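Local coordinates for protein alternansucrase (Leuconostoc mesenteroides, PDB 6HVG) that belongs to glycoside hydrolase family 70, pairing a circularly permuted (beta/alpha)8-barrel domain with repeats of the choline- and cell-wall-binding type, at residues R557-I562 with G663-Y668; G617-A622 with I1153-P1158; E659-K664 with L677-T682; G728-R733 with K741-Y746. All coordinates share one frame; numbering follows the deposited sequence.

Contact 1: residues R557-I562 with G663-Y668; sequences RQPINI and GKDPQY
Pro559, in a short 3-10 turn, lies on the ring of Tyr668 from helix 665-671 and begins the contact. Its CB stands over the centre of one ring face, 3.7 Å from the Tyr668 centroid and 12° off the normal, a CH-pi contact. Tyr668 CG is anti to its backbone N (chi1 177°), which takes CG away from the helix backbone; the ring beyond it faces Pro559 CB. The Pro559 ring also touches Asp665, with OD1 of the acid close to both CB and CG. Next along the turn, Ile560 offers its backbone N to a water 2.9 Å away, and that water donates to Asp665 OD1 at 2.8 Å. The branch methyl of Ile560 meets the aliphatic part of Lys664, CG2 to CB at 3.9 Å, the two side chains crossing at about a right angle. Ile562 closes the segment by bringing CD1 to 3.4 Å from Tyr668 OH. Its carbonyl oxygen accepts from Arg557 NH1, which also binds Ser1229 O and so ties the loop to a distant part of the chain. The chemistry is mixed: ring packing fixes the turn against the helix, and a single water carries its polar link. Since Asp665 OD2 lies near Asp624 OD1, the two acids could raise each other's affinity for a proton, and the donating water probably helps to offset the charge.

Contact 2: residues G617-A622 with I1153-P1158; sequences GIRVDA and IADWVP
Arg619 and Asp1155 sit opposite each other on two parallel strands, their side chains side by side and pointing the same way. CB of Arg619 packs 4.0 Å from Ile1153 CG2, CG faces Asp1155 OD1, and CD passes 3.4 Å from that same OD1. The chain is extended from CG to NE, and the guanidinium at its end uses one nitrogen for two acids. NH1 donates to the syn lone pair of Asp1155 OD1 at 2.7 Å, with the oxygen tilted 17° out of the guanidinium plane. It also reaches Asp621 OD1, 3.2 Å away and in that plane, through the anti lone pair, completing a buried salt-bridge network; NE and NH2 make weak, long ion pairs with Glu1083, Glu659 and Asp753. Backbone bonds hold the register from Ala1154 N to Gly617 O through to Asp621 N to Trp1156 O. Asp1159, a calcium ligand, lies three residues beyond the second strand. On the other face, Val620 CG2 meets the edge of the Trp1156 ring at CE3, beneath helices 587-601 and 629-642. Ile618, Val620, Ala1154 and Trp1156 thus face the helices, while Arg619 and Asp1155, with Ile1153, point the other way, as in neighbouring strands of a (beta/alpha)8 barrel.

Contact 3: residues E659-K664 with L677-T682; sequences EDWNGK and LTMDYT
Asp660 and Trp661 meet Thr678, Met679 and Tyr681 across a beta-alpha-beta unit of the barrel, where strands 657-658 and 678-679 are joined through helix 665-671. The Asp660 carboxylate grips the second strand. Its OD1 accepts from Met679 N through the syn lone pair at 3.0 Å, while OD2 lies 2.6 Å from Thr678 OG1, whose single proton could instead go to Met679 O. Met679 then reaches over one face of the Trp661 six-membered ring: CE is 3.7 Å from the centroid and SD 4.1 Å, a Met-aromatic contact with a CH-pi component. The same indole turns its edge to the face of Tyr681 in an offset edge-to-face pair, planes 81° apart. Glu659, whose OE1 accepts from Ala622 N, fixes the other end of the indole, because its OE2 accepts a hydrogen bond from Trp661 NE1 at 2.8 Å.

Contact 4: residues G728-R733 with K741-Y746; sequences GTLVNR and KVIPNY
Leu730 and Val731 pass Ile743 and Val742 in opposite chain directions, too far apart to pair as strands: the CA atoms of Val731 and Val742 are 6.5 Å apart, those of Leu730 and Ile743 7.2 Å, and no hydrogen bond joins the segments. Side chains do the work. Leu730 CG is anti to its backbone N (chi1 175°), which sends CG toward the other segment, where CD1 and CD2 meet different residues. CD1 lies 3.8 Å from Ile743 CB, the side chains crossing at about a right angle; the Leu730 and Asn745 side chains slide past each other in opposite directions, with Leu730 CD2 3.8 Å from Asn745 CB. Val731 turns CG2 to the CG2 of Val742, methyl against methyl, and its CB lies over one face of the Arg733 guanidinium, toward the rim. Asn745 ND2 donates to Ile743 O at 3.2 Å, with an N-H...O angle of 160°, and also to Asp819 O, while OD1 is bonded to Thr820 OG1. The contact is apolar packing beside an amide whose two polar atoms are bonded. It packs the loop between helix 681-692 and strand 735-736 against the entry to barrel strand 745-747, which lies between strands 678-679 and 821-825.

In the fold
Contacts 2, 3 and 4 reach the same parallel barrel sheet; contact 1 sets a loop between strands 534-537 and 580-582 against helix 665-671. Contact 2 joins the first and last strands of that sheet in chain order, more than 500 residues apart; contacts 3 and 4, each local in sequence, follow one another within the intervening chain, and contact 1 begins before it and ends inside it. Contacts 1 and 3 share Gly663 and Lys664, and their centres are about 10 Å apart. The centres of contacts 3 and 4, on neighbouring strands 678-679 and 745-747 linked by Thr678 O and Tyr746 N, are about 11 Å apart. Contact 2 meets contact 3 where Val620 O faces Glu659 N.

Contact 1: residues R557-I562 with G663-Y668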
loop_
_atom_site.group_PDB
_atom_site.type_symbol
_atom_site.label_atom_id
_atom_site.label_comp_id
_atom_site.label_asym_id
_atom_site.label_seq_id
_atom_site.Cartn_x
_atom_site.Cartn_y
_atom_site.Cartn_z
ATOM N N ARG A 557 10.897 -12.593 -11.155
ATOM C CA ARG A 557 10.731 -13.831 -11.891
ATOM C C ARG A 557 9.458 -14.543 -11.448
ATOM O O ARG A 557 9.483 -15.712 -11.073
ATOM C CB ARG A 557 11.962 -14.738 -11.733
ATOM C CG ARG A 557 13.225 -14.123 -12.306
ATOM C CD ARG A 557 13.063 -13.799 -13.785
ATOM N NE ARG A 557 14.324 -13.323 -14.363
ATOM C CZ ARG A 557 15.281 -14.090 -14.881
ATOM N NH1 ARG A 557 15.177 -15.412 -14.906
ATOM N NH2 ARG A 557 16.360 -13.533 -15.361
ATOM N N GLN A 558 8.335 -13.850 -11.578
ATOM C CA GLN A 558 7.028 -14.434 -11.257
ATOM C C GLN A 558 6.703 -15.450 -12.332
ATOM O O GLN A 558 7.457 -15.562 -13.306
ATOM C CB GLN A 558 5.939 -13.374 -11.147
ATOM C CG GLN A 558 5.711 -12.587 -12.411
ATOM C CD GLN A 558 4.524 -11.655 -12.325
ATOM O OE1 GLN A 558 3.645 -11.812 -11.474
ATOM N NE2 GLN A 558 4.461 -10.705 -13.256
ATOM N N PRO A 559 5.608 -16.233 -12.163
ATOM C CA PRO A 559 5.317 -17.277 -13.161
ATOM C C PRO A 559 5.365 -16.783 -14.614
ATOM O O PRO A 559 6.087 -17.358 -15.431
ATOM C CB PRO A 559 3.936 -17.762 -12.753
ATOM C CG PRO A 559 3.925 -17.563 -11.263
ATOM C CD PRO A 559 4.721 -16.341 -10.993
ATOM N N ILE A 560 4.665 -15.694 -14.910
ATOM C CA ILE A 560 4.607 -15.195 -16.278
ATOM C C ILE A 560 5.930 -14.569 -16.721
ATOM O O ILE A 560 6.100 -14.279 -17.888
ATOM C CB ILE A 560 3.442 -14.199 -16.516
ATOM C CG1 ILE A 560 3.621 -12.898 -15.711
ATOM C CG2 ILE A 560 2.101 -14.843 -16.189
ATOM C CD1 ILE A 560 2.650 -11.802 -16.097
ATOM N N ASN A 561 6.864 -14.352 -15.803
ATOM C CA ASN A 561 8.170 -13.799 -16.163
ATOM C C ASN A 561 9.296 -14.623 -15.624
ATOM O O ASN A 561 10.345 -14.084 -15.271
ATOM C CB ASN A 561 8.324 -12.364 -15.634
ATOM C CG ASN A 561 9.573 -11.685 -16.159
ATOM O OD1 ASN A 561 9.905 -11.817 -17.322
ATOM N ND2 ASN A 561 10.271 -10.969 -15.297
ATOM N N ILE A 562 9.085 -15.927 -15.538
ATOM C CA ILE A 562 10.068 -16.796 -14.892
ATOM C C ILE A 562 11.416 -16.715 -15.618
ATOM O O ILE A 562 12.468 -16.846 -14.974
ATOM C CB ILE A 562 9.562 -18.247 -14.784
ATOM C CG1 ILE A 562 10.494 -19.072 -13.895
ATOM C CG2 ILE A 562 9.417 -18.857 -16.169
ATOM C CD1 ILE A 562 9.944 -20.428 -13.511
ATOM N N GLY A 663 -3.964 -12.831 -13.059
ATOM C CA GLY A 663 -5.020 -13.428 -13.849
ATOM C C GLY A 663 -4.532 -14.453 -14.847
ATOM O O GLY A 663 -5.349 -15.209 -15.360
ATOM N N LYS A 664 -3.226 -14.487 -15.131
ATOM C CA LYS A 664 -2.655 -15.488 -16.020
ATOM C C LYS A 664 -1.932 -16.647 -15.283
ATOM O O LYS A 664 -1.375 -17.535 -15.936
ATOM C CB LYS A 664 -1.686 -14.826 -16.992
ATOM C CG LYS A 664 -2.329 -14.121 -18.174
ATOM C CD LYS A 664 -1.289 -13.396 -19.044
ATOM C CE LYS A 664 -0.185 -14.349 -19.534
ATOM N NZ LYS A 664 0.798 -13.787 -20.510
ATOM N N ASP A 665 -1.951 -16.645 -13.951
ATOM C CA ASP A 665 -1.331 -17.705 -13.167
ATOM C C ASP A 665 -2.048 -19.079 -13.300
ATOM O O ASP A 665 -1.406 -20.114 -13.376
ATOM C CB ASP A 665 -1.267 -17.309 -11.678
ATOM C CG ASP A 665 -0.123 -16.348 -11.349
ATOM O OD1 ASP A 665 0.696 -16.087 -12.244
ATOM O OD2 ASP A 665 -0.043 -15.877 -10.176
ATOM N N PRO A 666 -3.382 -19.094 -13.307
ATOM C CA PRO A 666 -4.066 -20.368 -13.495
ATOM C C PRO A 666 -3.545 -21.190 -14.654
ATOM O O PRO A 666 -3.330 -22.369 -14.500
ATOM C CB PRO A 666 -5.502 -19.940 -13.766
ATOM C CG PRO A 666 -5.659 -18.745 -12.908
ATOM C CD PRO A 666 -4.336 -18.016 -13.023
ATOM N N GLN A 667 -3.325 -20.558 -15.795
ATOM C CA GLN A 667 -2.917 -21.255 -17.012
ATOM C C GLN A 667 -1.458 -21.677 -16.931
ATOM O O GLN A 667 -1.109 -22.749 -17.414
ATOM C CB GLN A 667 -3.138 -20.374 -18.250
ATOM C CG GLN A 667 -4.598 -20.107 -18.621
ATOM C CD GLN A 667 -5.355 -19.203 -17.625
ATOM O OE1 GLN A 667 -4.770 -18.313 -16.990
ATOM N NE2 GLN A 667 -6.647 -19.479 -17.443
ATOM N N TYR A 668 -0.612 -20.848 -16.309
ATOM C CA TYR A 668 0.758 -21.257 -16.005
ATOM C C TYR A 668 0.759 -22.522 -15.149
ATOM O O TYR A 668 1.388 -23.505 -15.499
ATOM C CB TYR A 668 1.517 -20.159 -15.259
ATOM C CG TYR A 668 2.922 -20.565 -14.873
ATOM C CD1 TYR A 668 3.174 -21.230 -13.677
ATOM C CD2 TYR A 668 3.990 -20.292 -15.703
ATOM C CE1 TYR A 668 4.454 -21.627 -13.337
ATOM C CE2 TYR A 668 5.270 -20.671 -15.363
ATOM C CZ TYR A 668 5.512 -21.335 -14.188
ATOM O OH TYR A 668 6.803 -21.710 -13.892
HETATM O O HOH W 1 3.012 -14.560 -12.797
#

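Contact 2: residues G617-A622 with I1153-P1158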
loop_
_atom_site.group_PDB
_atom_site.type_symbol
_atom_site.label_atom_id
_atom_site.label_comp_id
_atom_site.label_asym_id
_atom_site.label_seq_id
_atom_site.Cartn_x
_atom_site.Cartn_y
_atom_site.Cartn_z
ATOM N N GLY A 617 0.243 -30.654 3.696
ATOM C CA GLY A 617 0.318 -29.857 2.489
ATOM C C GLY A 617 0.792 -28.468 2.811
ATOM O O GLY A 617 1.012 -28.150 3.968
ATOM N N ILE A 618 0.912 -27.621 1.800
ATOM C CA ILE A 618 1.351 -26.237 2.010
ATOM C C ILE A 618 0.477 -25.223 1.286
ATOM O O ILE A 618 -0.182 -25.542 0.324
ATOM C CB ILE A 618 2.802 -26.036 1.524
ATOM C CG1 ILE A 618 2.904 -26.386 0.046
ATOM C CG2 ILE A 618 3.777 -26.885 2.341
ATOM C CD1 ILE A 618 4.224 -25.997 -0.597
ATOM N N ARG A 619 0.519 -23.996 1.780
ATOM C CA ARG A 619 0.084 -22.830 1.046
ATOM C C ARG A 619 1.339 -22.031 0.709
ATOM O O ARG A 619 2.175 -21.797 1.578
ATOM C CB ARG A 619 -0.826 -22.000 1.924
ATOM C CG ARG A 619 -1.172 -20.620 1.374
ATOM C CD ARG A 619 -1.920 -19.799 2.426
ATOM N NE ARG A 619 -2.238 -18.430 1.995
ATOM C CZ ARG A 619 -1.392 -17.399 2.000
ATOM N NH1 ARG A 619 -0.154 -17.549 2.432
ATOM N NH2 ARG A 619 -1.799 -16.211 1.562
ATOM N N VAL A 620 1.478 -21.634 -0.544
ATOM C CA VAL A 620 2.612 -20.829 -0.968
ATOM C C VAL A 620 2.192 -19.374 -0.913
ATOM O O VAL A 620 1.383 -18.920 -1.730
ATOM C CB VAL A 620 3.085 -21.213 -2.395
ATOM C CG1 VAL A 620 4.369 -20.480 -2.763
ATOM C CG2 VAL A 620 3.306 -22.720 -2.500
ATOM N N ASP A 621 2.734 -18.656 0.069
ATOM C CA ASP A 621 2.448 -17.230 0.271
ATOM C C ASP A 621 3.161 -16.397 -0.795
ATOM O O ASP A 621 4.318 -16.645 -1.107
ATOM C CB ASP A 621 2.927 -16.817 1.668
ATOM C CG ASP A 621 2.738 -15.324 1.963
ATOM O OD1 ASP A 621 1.573 -14.868 2.174
ATOM O OD2 ASP A 621 3.785 -14.608 2.015
ATOM N N ALA A 622 2.458 -15.421 -1.359
ATOM C CA ALA A 622 3.053 -14.346 -2.157
ATOM C C ALA A 622 3.755 -14.859 -3.398
ATOM O O ALA A 622 4.905 -14.515 -3.659
ATOM C CB ALA A 622 4.026 -13.546 -1.296
ATOM N N ILE A 1153 -2.379 -27.865 6.827
ATOM C CA ILE A 1153 -1.634 -27.070 5.845
ATOM C C ILE A 1153 -0.678 -26.113 6.533
ATOM O O ILE A 1153 -1.070 -25.344 7.412
ATOM C CB ILE A 1153 -2.577 -26.282 4.910
ATOM C CG1 ILE A 1153 -3.182 -27.210 3.869
ATOM C CG2 ILE A 1153 -1.837 -25.197 4.181
ATOM C CD1 ILE A 1153 -4.416 -26.625 3.221
ATOM N N ALA A 1154 0.574 -26.163 6.106
ATOM C CA ALA A 1154 1.609 -25.249 6.571
ATOM C C ALA A 1154 1.668 -24.035 5.668
ATOM O O ALA A 1154 1.700 -24.183 4.463
ATOM C CB ALA A 1154 2.959 -25.958 6.545
ATOM N N ASP A 1155 1.696 -22.838 6.241
ATOM C CA ASP A 1155 1.881 -21.616 5.447
ATOM C C ASP A 1155 3.372 -21.442 5.150
ATOM O O ASP A 1155 4.158 -21.161 6.040
ATOM C CB ASP A 1155 1.325 -20.377 6.172
ATOM C CG ASP A 1155 0.608 -19.415 5.228
ATOM O OD1 ASP A 1155 1.046 -19.255 4.088
ATOM O OD2 ASP A 1155 -0.403 -18.814 5.615
ATOM N N TRP A 1156 3.749 -21.643 3.895
ATOM C CA TRP A 1156 5.144 -21.511 3.449
ATOM C C TRP A 1156 5.368 -20.072 2.961
ATOM O O TRP A 1156 4.773 -19.631 1.958
ATOM C CB TRP A 1156 5.393 -22.503 2.318
ATOM C CG TRP A 1156 6.794 -22.810 1.979
ATOM C CD1 TRP A 1156 7.808 -23.057 2.848
ATOM C CD2 TRP A 1156 7.346 -22.980 0.657
ATOM N NE1 TRP A 1156 8.966 -23.355 2.156
ATOM C CE2 TRP A 1156 8.701 -23.319 0.810
ATOM C CE3 TRP A 1156 6.821 -22.892 -0.630
ATOM C CZ2 TRP A 1156 9.539 -23.575 -0.278
ATOM C CZ3 TRP A 1156 7.667 -23.147 -1.724
ATOM C CH2 TRP A 1156 9.002 -23.479 -1.536
ATOM N N VAL A 1157 6.230 -19.351 3.676
ATOM C CA VAL A 1157 6.399 -17.907 3.503
ATOM C C VAL A 1157 7.826 -17.551 3.110
ATOM O O VAL A 1157 8.553 -16.991 3.888
ATOM C CB VAL A 1157 5.986 -17.170 4.798
ATOM C CG1 VAL A 1157 6.061 -15.663 4.610
ATOM C CG2 VAL A 1157 4.573 -17.566 5.182
ATOM N N PRO A 1158 8.220 -17.851 1.878
ATOM C CA PRO A 1158 9.596 -17.638 1.449
ATOM C C PRO A 1158 9.994 -16.218 1.021
ATOM O O PRO A 1158 11.191 -15.969 0.848
ATOM C CB PRO A 1158 9.716 -18.589 0.252
ATOM C CG PRO A 1158 8.359 -18.612 -0.325
ATOM C CD PRO A 1158 7.436 -18.552 0.849
#

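Contact 3: residues E659-K664 with L677-T682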
loop_
_atom_site.group_PDB
_atom_site.type_symbol
_atom_site.label_atom_id
_atom_site.label_comp_id
_atom_site.label_asym_id
_atom_site.label_seq_id
_atom_site.Cartn_x
_atom_site.Cartn_y
_atom_site.Cartn_z
ATOM N N GLU A 659 -1.259 -18.896 -3.236
ATOM C CA GLU A 659 -1.724 -17.502 -3.274
ATOM C C GLU A 659 -1.146 -16.889 -4.550
ATOM O O GLU A 659 -0.040 -16.356 -4.524
ATOM C CB GLU A 659 -1.236 -16.724 -2.064
ATOM C CG GLU A 659 -1.921 -15.376 -1.842
ATOM C CD GLU A 659 -1.045 -14.310 -1.150
ATOM O OE1 GLU A 659 0.049 -14.609 -0.638
ATOM O OE2 GLU A 659 -1.448 -13.129 -1.120
ATOM N N ASP A 660 -1.888 -17.018 -5.663
ATOM C CA ASP A 660 -1.428 -16.610 -6.987
ATOM C C ASP A 660 -2.420 -15.646 -7.649
ATOM O O ASP A 660 -3.310 -16.066 -8.362
ATOM C CB ASP A 660 -1.187 -17.838 -7.857
ATOM C CG ASP A 660 -2.466 -18.625 -8.163
ATOM O OD1 ASP A 660 -3.392 -18.659 -7.298
ATOM O OD2 ASP A 660 -2.531 -19.227 -9.273
ATOM N N TRP A 661 -2.237 -14.347 -7.414
ATOM C CA TRP A 661 -3.245 -13.358 -7.756
ATOM C C TRP A 661 -3.317 -13.005 -9.246
ATOM O O TRP A 661 -4.383 -12.633 -9.718
ATOM C CB TRP A 661 -3.041 -12.085 -6.949
ATOM C CG TRP A 661 -3.290 -12.197 -5.507
ATOM C CD1 TRP A 661 -2.361 -12.235 -4.523
ATOM C CD2 TRP A 661 -4.562 -12.276 -4.858
ATOM N NE1 TRP A 661 -2.969 -12.330 -3.283
ATOM C CE2 TRP A 661 -4.323 -12.355 -3.465
ATOM C CE3 TRP A 661 -5.881 -12.288 -5.312
ATOM C CZ2 TRP A 661 -5.350 -12.450 -2.535
ATOM C CZ3 TRP A 661 -6.894 -12.367 -4.380
ATOM C CH2 TRP A 661 -6.625 -12.449 -3.014
ATOM N N ASN A 662 -2.217 -13.136 -9.991
ATOM C CA ASN A 662 -2.222 -12.720 -11.398
ATOM C C ASN A 662 -3.224 -13.523 -12.204
ATOM O O ASN A 662 -3.313 -14.729 -12.062
ATOM C CB ASN A 662 -0.846 -12.860 -12.048
ATOM C CG ASN A 662 -0.768 -12.161 -13.401
ATOM O OD1 ASN A 662 -1.301 -12.639 -14.400
ATOM N ND2 ASN A 662 -0.093 -11.035 -13.438
ATOM N N GLY A 663 -3.964 -12.831 -13.059
ATOM C CA GLY A 663 -5.020 -13.428 -13.849
ATOM C C GLY A 663 -4.532 -14.453 -14.847
ATOM O O GLY A 663 -5.349 -15.209 -15.360
ATOM N N LYS A 664 -3.226 -14.487 -15.131
ATOM C CA LYS A 664 -2.655 -15.488 -16.020
ATOM C C LYS A 664 -1.932 -16.647 -15.283
ATOM O O LYS A 664 -1.375 -17.535 -15.936
ATOM C CB LYS A 664 -1.686 -14.826 -16.992
ATOM C CG LYS A 664 -2.329 -14.121 -18.174
ATOM C CD LYS A 664 -1.289 -13.396 -19.044
ATOM C CE LYS A 664 -0.185 -14.349 -19.534
ATOM N NZ LYS A 664 0.798 -13.787 -20.510
ATOM N N LEU A 677 -2.681 -26.244 -6.064
ATOM C CA LEU A 677 -3.909 -25.718 -6.640
ATOM C C LEU A 677 -3.871 -24.205 -6.802
ATOM O O LEU A 677 -3.577 -23.490 -5.856
ATOM C CB LEU A 677 -5.119 -26.091 -5.786
ATOM C CG LEU A 677 -5.431 -27.577 -5.669
ATOM C CD1 LEU A 677 -6.586 -27.730 -4.692
ATOM C CD2 LEU A 677 -5.753 -28.193 -7.020
ATOM N N THR A 678 -4.184 -23.726 -8.004
ATOM C CA THR A 678 -4.405 -22.291 -8.206
ATOM C C THR A 678 -5.671 -21.825 -7.504
ATOM O O THR A 678 -6.617 -22.587 -7.353
ATOM C CB THR A 678 -4.543 -21.913 -9.694
ATOM O OG1 THR A 678 -4.712 -20.497 -9.807
ATOM C CG2 THR A 678 -5.753 -22.608 -10.336
ATOM N N MET A 679 -5.692 -20.559 -7.110
ATOM C CA MET A 679 -6.941 -19.926 -6.715
ATOM C C MET A 679 -7.731 -19.635 -7.974
ATOM O O MET A 679 -7.187 -19.632 -9.088
ATOM C CB MET A 679 -6.698 -18.629 -5.952
ATOM C CG MET A 679 -6.621 -17.376 -6.828
ATOM S SD MET A 679 -5.980 -15.898 -6.053
ATOM C CE MET A 679 -6.633 -15.909 -4.419
ATOM N N ASP A 680 -9.019 -19.360 -7.785
ATOM C CA ASP A 680 -9.901 -18.982 -8.880
ATOM C C ASP A 680 -10.515 -17.638 -8.546
ATOM O O ASP A 680 -11.642 -17.553 -8.063
ATOM C CB ASP A 680 -10.974 -20.048 -9.094
ATOM C CG ASP A 680 -11.919 -19.709 -10.235
ATOM O OD1 ASP A 680 -11.622 -18.763 -11.006
ATOM O OD2 ASP A 680 -12.970 -20.390 -10.354
ATOM N N TYR A 681 -9.748 -16.579 -8.807
ATOM C CA TYR A 681 -10.192 -15.229 -8.507
ATOM C C TYR A 681 -11.379 -14.812 -9.383
ATOM O O TYR A 681 -12.132 -13.934 -8.995
ATOM C CB TYR A 681 -9.044 -14.220 -8.654
ATOM C CG TYR A 681 -9.394 -12.861 -8.094
ATOM C CD1 TYR A 681 -9.810 -12.730 -6.771
ATOM C CD2 TYR A 681 -9.356 -11.711 -8.888
ATOM C CE1 TYR A 681 -10.160 -11.495 -6.243
ATOM C CE2 TYR A 681 -9.723 -10.469 -8.371
ATOM C CZ TYR A 681 -10.121 -10.369 -7.046
ATOM O OH TYR A 681 -10.474 -9.159 -6.493
ATOM N N THR A 682 -11.567 -15.453 -10.536
ATOM C CA THR A 682 -12.649 -15.070 -11.435
ATOM C C THR A 682 -14.001 -15.218 -10.740
ATOM O O THR A 682 -14.865 -14.347 -10.875
ATOM C CB THR A 682 -12.650 -15.877 -12.758
ATOM O OG1 THR A 682 -12.879 -17.258 -12.483
ATOM C CG2 THR A 682 -11.321 -15.732 -13.508
#

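Contact 4: residues G728-R733 with K741-Y746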
loop_
_atom_site.group_PDB
_atom_site.type_symbol
_atom_site.label_atom_id
_atom_site.label_comp_id
_atom_site.label_asym_id
_atom_site.label_seq_id
_atom_site.Cartn_x
_atom_site.Cartn_y
_atom_site.Cartn_z
ATOM N N GLY A 728 -12.986 -14.573 -19.199
ATOM C CA GLY A 728 -14.112 -15.280 -18.604
ATOM C C GLY A 728 -13.710 -16.093 -17.391
ATOM O O GLY A 728 -12.559 -16.076 -16.944
ATOM N N THR A 729 -14.670 -16.860 -16.898
ATOM C CA THR A 729 -14.532 -17.523 -15.621
ATOM C C THR A 729 -13.765 -18.800 -15.931
ATOM O O THR A 729 -13.847 -19.331 -17.048
ATOM C CB THR A 729 -15.903 -17.801 -14.965
ATOM O OG1 THR A 729 -15.723 -17.981 -13.566
ATOM C CG2 THR A 729 -16.580 -19.065 -15.553
ATOM N N LEU A 730 -13.024 -19.285 -14.946
ATOM C CA LEU A 730 -12.112 -20.424 -15.132
ATOM C C LEU A 730 -12.808 -21.730 -15.490
ATOM O O LEU A 730 -12.286 -22.520 -16.279
ATOM C CB LEU A 730 -11.324 -20.620 -13.857
ATOM C CG LEU A 730 -10.395 -21.822 -13.789
ATOM C CD1 LEU A 730 -9.267 -21.672 -14.787
ATOM C CD2 LEU A 730 -9.842 -21.999 -12.380
ATOM N N VAL A 731 -13.993 -21.951 -14.902
ATOM C CA VAL A 731 -14.770 -23.168 -15.133
ATOM C C VAL A 731 -16.196 -22.798 -15.525
ATOM O O VAL A 731 -16.920 -22.187 -14.733
ATOM C CB VAL A 731 -14.797 -24.046 -13.868
ATOM C CG1 VAL A 731 -15.714 -25.259 -14.044
ATOM C CG2 VAL A 731 -13.402 -24.496 -13.491
ATOM N N ASN A 732 -16.618 -23.179 -16.726
ATOM C CA ASN A 732 -18.001 -22.925 -17.102
ATOM C C ASN A 732 -18.929 -23.901 -16.392
ATOM O O ASN A 732 -18.647 -25.099 -16.298
ATOM C CB ASN A 732 -18.241 -22.990 -18.610
ATOM C CG ASN A 732 -19.509 -22.230 -19.017
ATOM O OD1 ASN A 732 -20.607 -22.796 -19.065
ATOM N ND2 ASN A 732 -19.372 -20.948 -19.262
ATOM N N ARG A 733 -20.046 -23.373 -15.903
ATOM C CA ARG A 733 -20.987 -24.148 -15.137
ATOM C C ARG A 733 -22.418 -24.044 -15.668
ATOM O O ARG A 733 -23.367 -24.458 -15.004
ATOM C CB ARG A 733 -20.915 -23.689 -13.688
ATOM C CG ARG A 733 -19.617 -24.082 -13.013
ATOM C CD ARG A 733 -19.582 -23.652 -11.566
ATOM N NE ARG A 733 -18.348 -24.066 -10.912
ATOM C CZ ARG A 733 -17.225 -23.345 -10.870
ATOM N NH1 ARG A 733 -17.140 -22.158 -11.438
ATOM N NH2 ARG A 733 -16.163 -23.836 -10.256
ATOM N N LYS A 741 -12.023 -31.128 -19.853
ATOM C CA LYS A 741 -10.972 -31.012 -18.862
ATOM C C LYS A 741 -10.843 -29.562 -18.467
ATOM O O LYS A 741 -10.859 -28.673 -19.318
ATOM C CB LYS A 741 -9.640 -31.494 -19.428
ATOM C CG LYS A 741 -8.670 -31.974 -18.368
ATOM C CD LYS A 741 -7.294 -32.212 -18.963
ATOM C CE LYS A 741 -6.367 -32.841 -17.942
ATOM N NZ LYS A 741 -4.961 -32.833 -18.426
ATOM N N VAL A 742 -10.698 -29.320 -17.177
ATOM C CA VAL A 742 -10.696 -27.971 -16.665
ATOM C C VAL A 742 -9.592 -27.837 -15.606
ATOM O O VAL A 742 -9.063 -28.848 -15.108
ATOM C CB VAL A 742 -12.099 -27.628 -16.129
ATOM C CG1 VAL A 742 -12.285 -28.172 -14.731
ATOM C CG2 VAL A 742 -12.340 -26.134 -16.188
ATOM N N ILE A 743 -9.222 -26.606 -15.273
ATOM C CA ILE A 743 -8.061 -26.390 -14.397
ATOM C C ILE A 743 -8.436 -26.577 -12.938
ATOM O O ILE A 743 -9.320 -25.871 -12.434
ATOM C CB ILE A 743 -7.452 -24.996 -14.581
ATOM C CG1 ILE A 743 -6.974 -24.834 -16.034
ATOM C CG2 ILE A 743 -6.318 -24.781 -13.582
ATOM C CD1 ILE A 743 -6.261 -23.540 -16.335
ATOM N N PRO A 744 -7.763 -27.506 -12.240
ATOM C CA PRO A 744 -8.129 -27.725 -10.845
ATOM C C PRO A 744 -7.825 -26.514 -10.000
ATOM O O PRO A 744 -6.801 -25.860 -10.223
ATOM C CB PRO A 744 -7.270 -28.917 -10.428
ATOM C CG PRO A 744 -6.148 -28.929 -11.388
ATOM C CD PRO A 744 -6.646 -28.349 -12.668
ATOM N N ASN A 745 -8.696 -26.236 -9.030
ATOM C CA ASN A 745 -8.623 -24.987 -8.284
ATOM C C ASN A 745 -9.311 -24.988 -6.920
ATOM O O ASN A 745 -10.207 -25.775 -6.681
ATOM C CB ASN A 745 -9.263 -23.890 -9.116
ATOM C CG ASN A 745 -10.769 -24.033 -9.205
ATOM O OD1 ASN A 745 -11.520 -23.402 -8.467
ATOM N ND2 ASN A 745 -11.211 -24.885 -10.101
ATOM N N TYR A 746 -8.890 -24.072 -6.049
ATOM C CA TYR A 746 -9.645 -23.741 -4.832
ATOM C C TYR A 746 -10.293 -22.384 -4.991
ATOM O O TYR A 746 -9.839 -21.583 -5.786
ATOM C CB TYR A 746 -8.764 -23.773 -3.588
ATOM C CG TYR A 746 -7.843 -22.596 -3.371
ATOM C CD1 TYR A 746 -6.623 -22.500 -4.026
ATOM C CD2 TYR A 746 -8.179 -21.593 -2.477
ATOM C CE1 TYR A 746 -5.768 -21.417 -3.813
ATOM C CE2 TYR A 746 -7.341 -20.516 -2.248
ATOM C CZ TYR A 746 -6.126 -20.433 -2.910
ATOM O OH TYR A 746 -5.284 -19.358 -2.671
#